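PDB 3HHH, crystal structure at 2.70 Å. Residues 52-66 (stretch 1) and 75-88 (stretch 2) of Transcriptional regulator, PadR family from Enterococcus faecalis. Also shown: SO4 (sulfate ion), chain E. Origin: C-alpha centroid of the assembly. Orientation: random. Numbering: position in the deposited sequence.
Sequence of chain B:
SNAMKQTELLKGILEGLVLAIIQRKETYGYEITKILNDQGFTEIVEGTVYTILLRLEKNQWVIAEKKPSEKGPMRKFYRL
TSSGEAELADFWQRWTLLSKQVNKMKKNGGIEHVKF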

# COMPACT_ATOMS: atom_id res chain seq x y z
N ILE B 52 -10.96 6.48 -8.42
CA ILE B 52 -10.82 6.82 -7.00
C ILE B 52 -11.75 7.97 -6.61
O ILE B 52 -12.39 7.91 -5.56
CB ILE B 52 -9.35 7.18 -6.65
CG1 ILE B 52 -8.48 5.92 -6.66
CG2 ILE B 52 -9.27 7.87 -5.29
CD1 ILE B 52 -7.00 6.20 -6.58
N LEU B 53 -11.82 8.99 -7.46
CA LEU B 53 -12.67 10.16 -7.20
C LEU B 53 -14.16 9.80 -7.15
O LEU B 53 -14.90 10.33 -6.32
CB LEU B 53 -12.42 11.26 -8.24
CG LEU B 53 -11.11 12.03 -8.09
CD1 LEU B 53 -10.78 12.80 -9.37
CD2 LEU B 53 -11.17 12.96 -6.88
N LEU B 54 -14.60 8.90 -8.04
CA LEU B 54 -15.96 8.38 -7.97
C LEU B 54 -16.25 7.79 -6.60
O LEU B 54 -17.30 8.05 -6.01
CB LEU B 54 -16.21 7.32 -9.06
CG LEU B 54 -16.65 7.85 -10.43
CD1 LEU B 54 -16.49 6.77 -11.51
CD2 LEU B 54 -18.08 8.37 -10.38
N ARG B 55 -15.31 7.00 -6.08
CA ARG B 55 -15.50 6.33 -4.80
C ARG B 55 -15.51 7.32 -3.63
O ARG B 55 -16.32 7.19 -2.71
CB ARG B 55 -14.42 5.26 -4.58
CG ARG B 55 -14.68 4.42 -3.34
CD ARG B 55 -13.73 3.24 -3.23
NE ARG B 55 -13.94 2.53 -1.96
CZ ARG B 55 -13.49 2.93 -0.78
NH1 ARG B 55 -12.76 4.05 -0.67
NH2 ARG B 55 -13.75 2.22 0.31
N LEU B 56 -14.61 8.30 -3.66
CA LEU B 56 -14.55 9.34 -2.64
C LEU B 56 -15.88 10.09 -2.57
O LEU B 56 -16.43 10.29 -1.48
CB LEU B 56 -13.42 10.33 -2.93
CG LEU B 56 -11.99 9.81 -2.78
CD1 LEU B 56 -11.01 10.88 -3.23
CD2 LEU B 56 -11.71 9.38 -1.34
N GLU B 57 -16.37 10.50 -3.73
CA GLU B 57 -17.66 11.19 -3.84
C GLU B 57 -18.79 10.31 -3.32
O GLU B 57 -19.59 10.76 -2.49
CB GLU B 57 -17.92 11.58 -5.30
CG GLU B 57 -19.27 12.25 -5.54
CD GLU B 57 -19.27 13.19 -6.75
OE1 GLU B 57 -18.34 13.09 -7.59
OE2 GLU B 57 -20.19 14.03 -6.84
N LYS B 58 -18.85 9.07 -3.79
CA LYS B 58 -19.90 8.12 -3.38
C LYS B 58 -20.06 8.07 -1.86
O LYS B 58 -21.18 8.07 -1.35
CB LYS B 58 -19.59 6.72 -3.93
CG LYS B 58 -20.66 5.66 -3.65
CD LYS B 58 -20.15 4.25 -3.98
CE LYS B 58 -20.77 3.19 -3.06
NZ LYS B 58 -22.24 3.03 -3.26
N ASN B 59 -18.94 8.05 -1.14
CA ASN B 59 -18.95 7.99 0.33
C ASN B 59 -19.01 9.36 1.01
O ASN B 59 -18.96 9.45 2.24
CB ASN B 59 -17.72 7.21 0.82
CG ASN B 59 -17.72 5.77 0.34
OD1 ASN B 59 -18.11 4.86 1.07
ND2 ASN B 59 -17.28 5.56 -0.90
N GLN B 60 -19.11 10.42 0.20
CA GLN B 60 -19.29 11.80 0.68
C GLN B 60 -18.11 12.33 1.51
O GLN B 60 -18.28 13.20 2.37
CB GLN B 60 -20.62 11.95 1.43
CG GLN B 60 -21.84 11.76 0.52
CD GLN B 60 -23.12 11.46 1.27
OE1 GLN B 60 -23.16 10.55 2.11
NE2 GLN B 60 -24.17 12.20 0.97
N TRP B 61 -16.91 11.82 1.24
CA TRP B 61 -15.69 12.35 1.84
C TRP B 61 -15.22 13.59 1.07
O TRP B 61 -14.54 14.45 1.63
CB TRP B 61 -14.59 11.28 1.87
CG TRP B 61 -14.95 10.12 2.75
CD1 TRP B 61 -15.41 10.18 4.03
CD2 TRP B 61 -14.85 8.72 2.42
NE1 TRP B 61 -15.62 8.91 4.52
CE2 TRP B 61 -15.29 8.00 3.56
CE3 TRP B 61 -14.45 8.02 1.29
CZ2 TRP B 61 -15.33 6.60 3.58
CZ3 TRP B 61 -14.49 6.63 1.31
CH2 TRP B 61 -14.93 5.94 2.45
N VAL B 62 -15.58 13.66 -0.21
CA VAL B 62 -15.38 14.87 -1.01
C VAL B 62 -16.71 15.32 -1.61
O VAL B 62 -17.59 14.50 -1.88
CB VAL B 62 -14.36 14.64 -2.15
CG1 VAL B 62 -13.01 14.22 -1.58
CG2 VAL B 62 -14.88 13.59 -3.14
N ILE B 63 -16.87 16.64 -1.79
CA ILE B 63 -17.97 17.19 -2.58
C ILE B 63 -17.42 17.55 -3.95
O ILE B 63 -16.30 18.03 -4.07
CB ILE B 63 -18.56 18.47 -1.95
CG1 ILE B 63 -19.02 18.21 -0.51
CG2 ILE B 63 -19.73 18.99 -2.79
CD1 ILE B 63 -19.57 19.44 0.19
N ALA B 64 -18.24 17.33 -4.98
CA ALA B 64 -17.88 17.64 -6.36
C ALA B 64 -18.82 18.70 -6.93
O ALA B 64 -20.03 18.68 -6.67
CB ALA B 64 -17.91 16.39 -7.22
N GLU B 65 -18.27 19.61 -7.73
CA GLU B 65 -19.06 20.70 -8.29
C GLU B 65 -18.35 21.29 -9.51
O GLU B 65 -17.12 21.34 -9.54
CB GLU B 65 -19.32 21.75 -7.21
CG GLU B 65 -19.44 23.19 -7.68
CD GLU B 65 -19.58 24.15 -6.53
OE1 GLU B 65 -18.55 24.68 -6.07
OE2 GLU B 65 -20.72 24.36 -6.06
N LYS B 66 -19.13 21.73 -10.49
CA LYS B 66 -18.59 22.20 -11.76
C LYS B 66 -18.44 23.71 -11.82
O LYS B 66 -19.37 24.45 -11.49
CB LYS B 66 -19.47 21.75 -12.92
CG LYS B 66 -19.67 20.25 -13.01
CD LYS B 66 -20.11 19.85 -14.40
CE LYS B 66 -20.70 18.46 -14.43
NZ LYS B 66 -21.11 18.08 -15.80
N ARG B 75 -15.39 22.14 -15.50
CA ARG B 75 -14.64 21.02 -14.94
C ARG B 75 -15.22 20.65 -13.59
O ARG B 75 -15.80 21.50 -12.91
CB ARG B 75 -13.16 21.38 -14.78
CG ARG B 75 -12.33 21.15 -16.03
CD ARG B 75 -11.01 21.88 -15.95
NE ARG B 75 -10.15 21.62 -17.10
CZ ARG B 75 -9.04 22.29 -17.39
NH1 ARG B 75 -8.61 23.28 -16.61
NH2 ARG B 75 -8.33 21.97 -18.47
N LYS B 76 -15.05 19.39 -13.19
CA LYS B 76 -15.56 18.90 -11.92
C LYS B 76 -14.51 19.11 -10.83
O LYS B 76 -13.53 18.37 -10.75
CB LYS B 76 -15.97 17.43 -12.06
CG LYS B 76 -16.94 16.93 -11.00
CD LYS B 76 -17.62 15.65 -11.44
CE LYS B 76 -18.46 15.04 -10.33
NZ LYS B 76 -19.49 14.09 -10.85
N PHE B 77 -14.71 20.14 -10.00
CA PHE B 77 -13.77 20.50 -8.94
C PHE B 77 -14.17 19.87 -7.61
O PHE B 77 -15.36 19.72 -7.31
CB PHE B 77 -13.71 22.02 -8.78
CG PHE B 77 -12.98 22.72 -9.90
CD1 PHE B 77 -11.62 22.93 -9.83
CD2 PHE B 77 -13.67 23.16 -11.02
CE1 PHE B 77 -10.94 23.57 -10.86
CE2 PHE B 77 -13.00 23.80 -12.06
CZ PHE B 77 -11.63 24.01 -11.98
N TYR B 78 -13.17 19.51 -6.80
CA TYR B 78 -13.39 18.78 -5.55
C TYR B 78 -12.91 19.53 -4.31
O TYR B 78 -12.00 20.36 -4.38
CB TYR B 78 -12.68 17.42 -5.60
CG TYR B 78 -13.19 16.49 -6.67
CD1 TYR B 78 -14.16 15.53 -6.38
CD2 TYR B 78 -12.71 16.56 -7.97
CE1 TYR B 78 -14.64 14.67 -7.36
CE2 TYR B 78 -13.18 15.70 -8.96
CZ TYR B 78 -14.14 14.75 -8.65
OH TYR B 78 -14.59 13.91 -9.63
N ARG B 79 -13.52 19.21 -3.17
CA ARG B 79 -13.07 19.71 -1.87
C ARG B 79 -13.47 18.72 -0.78
O ARG B 79 -14.48 18.02 -0.90
CB ARG B 79 -13.64 21.10 -1.58
CG ARG B 79 -15.16 21.20 -1.63
CD ARG B 79 -15.64 22.65 -1.56
NE ARG B 79 -17.10 22.76 -1.74
CZ ARG B 79 -17.73 22.96 -2.90
NH1 ARG B 79 -17.05 23.08 -4.05
NH2 ARG B 79 -19.06 23.04 -2.93
N LEU B 80 -12.69 18.67 0.29
CA LEU B 80 -12.93 17.74 1.38
C LEU B 80 -14.13 18.15 2.23
O LEU B 80 -14.31 19.33 2.53
CB LEU B 80 -11.70 17.63 2.29
CG LEU B 80 -10.44 17.02 1.69
CD1 LEU B 80 -9.42 16.81 2.79
CD2 LEU B 80 -10.73 15.71 0.96
N THR B 81 -14.95 17.17 2.59
CA THR B 81 -15.98 17.36 3.60
C THR B 81 -15.32 17.27 4.97
O THR B 81 -14.12 17.02 5.07
CB THR B 81 -17.07 16.28 3.49
OG1 THR B 81 -16.47 14.98 3.64
CG2 THR B 81 -17.76 16.36 2.14
N SER B 82 -16.09 17.48 6.03
CA SER B 82 -15.59 17.30 7.39
C SER B 82 -15.24 15.83 7.64
O SER B 82 -14.22 15.53 8.28
CB SER B 82 -16.61 17.79 8.41
OG SER B 82 -16.76 19.19 8.33
N SER B 83 -16.08 14.93 7.14
CA SER B 83 -15.84 13.49 7.25
C SER B 83 -14.60 13.10 6.45
O SER B 83 -13.83 12.24 6.88
CB SER B 83 -17.05 12.71 6.74
OG SER B 83 -17.26 12.91 5.36
N GLY B 84 -14.41 13.74 5.30
CA GLY B 84 -13.22 13.51 4.49
C GLY B 84 -11.96 13.90 5.22
O GLY B 84 -11.03 13.09 5.33
N GLU B 85 -11.92 15.12 5.74
CA GLU B 85 -10.80 15.60 6.55
C GLU B 85 -10.48 14.57 7.64
O GLU B 85 -9.32 14.21 7.84
CB GLU B 85 -11.12 16.97 7.17
CG GLU B 85 -11.32 18.13 6.16
CD GLU B 85 -10.02 18.85 5.74
OE1 GLU B 85 -8.94 18.54 6.28
OE2 GLU B 85 -10.10 19.74 4.86
N ALA B 86 -11.53 14.08 8.30
CA ALA B 86 -11.41 13.03 9.32
C ALA B 86 -10.75 11.76 8.77
O ALA B 86 -9.87 11.18 9.42
CB ALA B 86 -12.78 12.70 9.90
N GLU B 87 -11.17 11.33 7.58
CA GLU B 87 -10.60 10.16 6.92
C GLU B 87 -9.12 10.36 6.60
O GLU B 87 -8.31 9.45 6.77
CB GLU B 87 -11.37 9.84 5.62
CG GLU B 87 -11.09 8.46 5.02
CD GLU B 87 -11.93 7.32 5.62
OE1 GLU B 87 -12.67 7.56 6.61
OE2 GLU B 87 -11.86 6.19 5.08
N LEU B 88 -8.76 11.57 6.16
CA LEU B 88 -7.37 11.90 5.85
C LEU B 88 -6.50 11.87 7.12
O LEU B 88 -5.42 11.27 7.12
CB LEU B 88 -7.28 13.27 5.16
CG LEU B 88 -5.90 13.82 4.81
CD1 LEU B 88 -5.10 12.83 3.97
CD2 LEU B 88 -6.03 15.16 4.09
S SO4 E . -13.40 17.05 -15.77
O1 SO4 E . -13.61 18.14 -16.72
O2 SO4 E . -14.61 16.84 -14.98
O3 SO4 E . -13.09 15.84 -16.52
O4 SO4 E . -12.29 17.39 -14.88

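The two stretches meet as an antiparallel pair of strands, 62-66 and 75-80. Each is joined to a helix: 52-58 precedes the first strand, and the helix beginning at Ser82 follows the second. The strand axes approach to 4.4 Å, and their directions differ by 149°, so the pair is antiparallel with a marked twist.

Two hydrogen-bonded pairs carry the ladder. Ile63 N donates to Arg79 O at 2.9 Å, and Arg79 N returns to Ile63 O at 3.2 Å. Glu65 N donates to Phe77 O at 2.9 Å, and Phe77 N to Glu65 O at 2.7 Å. Val62 with Leu80, Ala64 with Tyr78 and Lys66 with Lys76 are the non-hydrogen-bonded pairs. Their CA atoms lie closer, at 4.5 to 4.7 Å, and CA-H...O contacts supplement the ladder. One runs from Lys66 CA to Arg75 O, at 3.1 Å.

Beyond the strand ends, Thr81 N donates to Trp61 O at 2.9 Å in a nearly straight bond. The same carbonyl receives a CA-H...O contact from Gly84, with Gly84 CA 3.3 Å from Trp61 O. The backbones are very close here, the CA atoms of Trp61 and Gly84 being 3.8 Å apart. An ideal CB on Gly84 would lie 2.0 Å from Trp61 O, a clash, so the absence of a side chain permits this approach.

Gln60 ends the first helix in a Schellman motif, with positive phi. Its N bonds back to Glu57 O at 2.8 Å, and Trp61 N bonds to Leu56 O at 3.2 Å. Thr81 caps the second helix: its OG1 accepts from Gly84 N at 2.9 Å. Ser83 OG also donates to Thr81 OG1, at 2.8 Å. The end of one helix thus sits beside the start of the other.

The ring of Tyr78 gathers apolar contacts from Leu53, Val62 and Ala64. It is buried, and Leu53 CD2 lies over its ring face, 3.7 Å from the ring centroid and 4° off the normal. This is a CH-pi contact between the first helix and the second strand. Val62 CG2 reaches Tyr78 CD1 at 3.8 Å, and Ala64 CB reaches Tyr78 CE1 at 3.7 Å. Val62 CG1 also packs on Leu80 CD2 at 3.7 Å.

Two salt bridges join the stretches. On the sheet face shared by Ile63, Glu65, Phe77 and Arg79, Glu65 OE1 accepts a hydrogen bond from Arg79 NH1 at 3.0 Å. The carboxylate oxygen lies at the guanidinium edge, while Ile63 CG2 covers one face of that group. Glu57 OE1 is 3.6 Å from Lys76 NZ, a longer salt bridge that links helix to strand.

Trp61 has the largest area covered by the other stretch. Glu87 OE2 lies over one face of its ring, 3.8 Å from Trp61 CZ2. Ser83 OG sits at the ring edge, 3.6 Å from Trp61 CD1. The sulfate, probably from the crystallisation liquor, accepts from Lys76 N through its O2 at 3.1 Å.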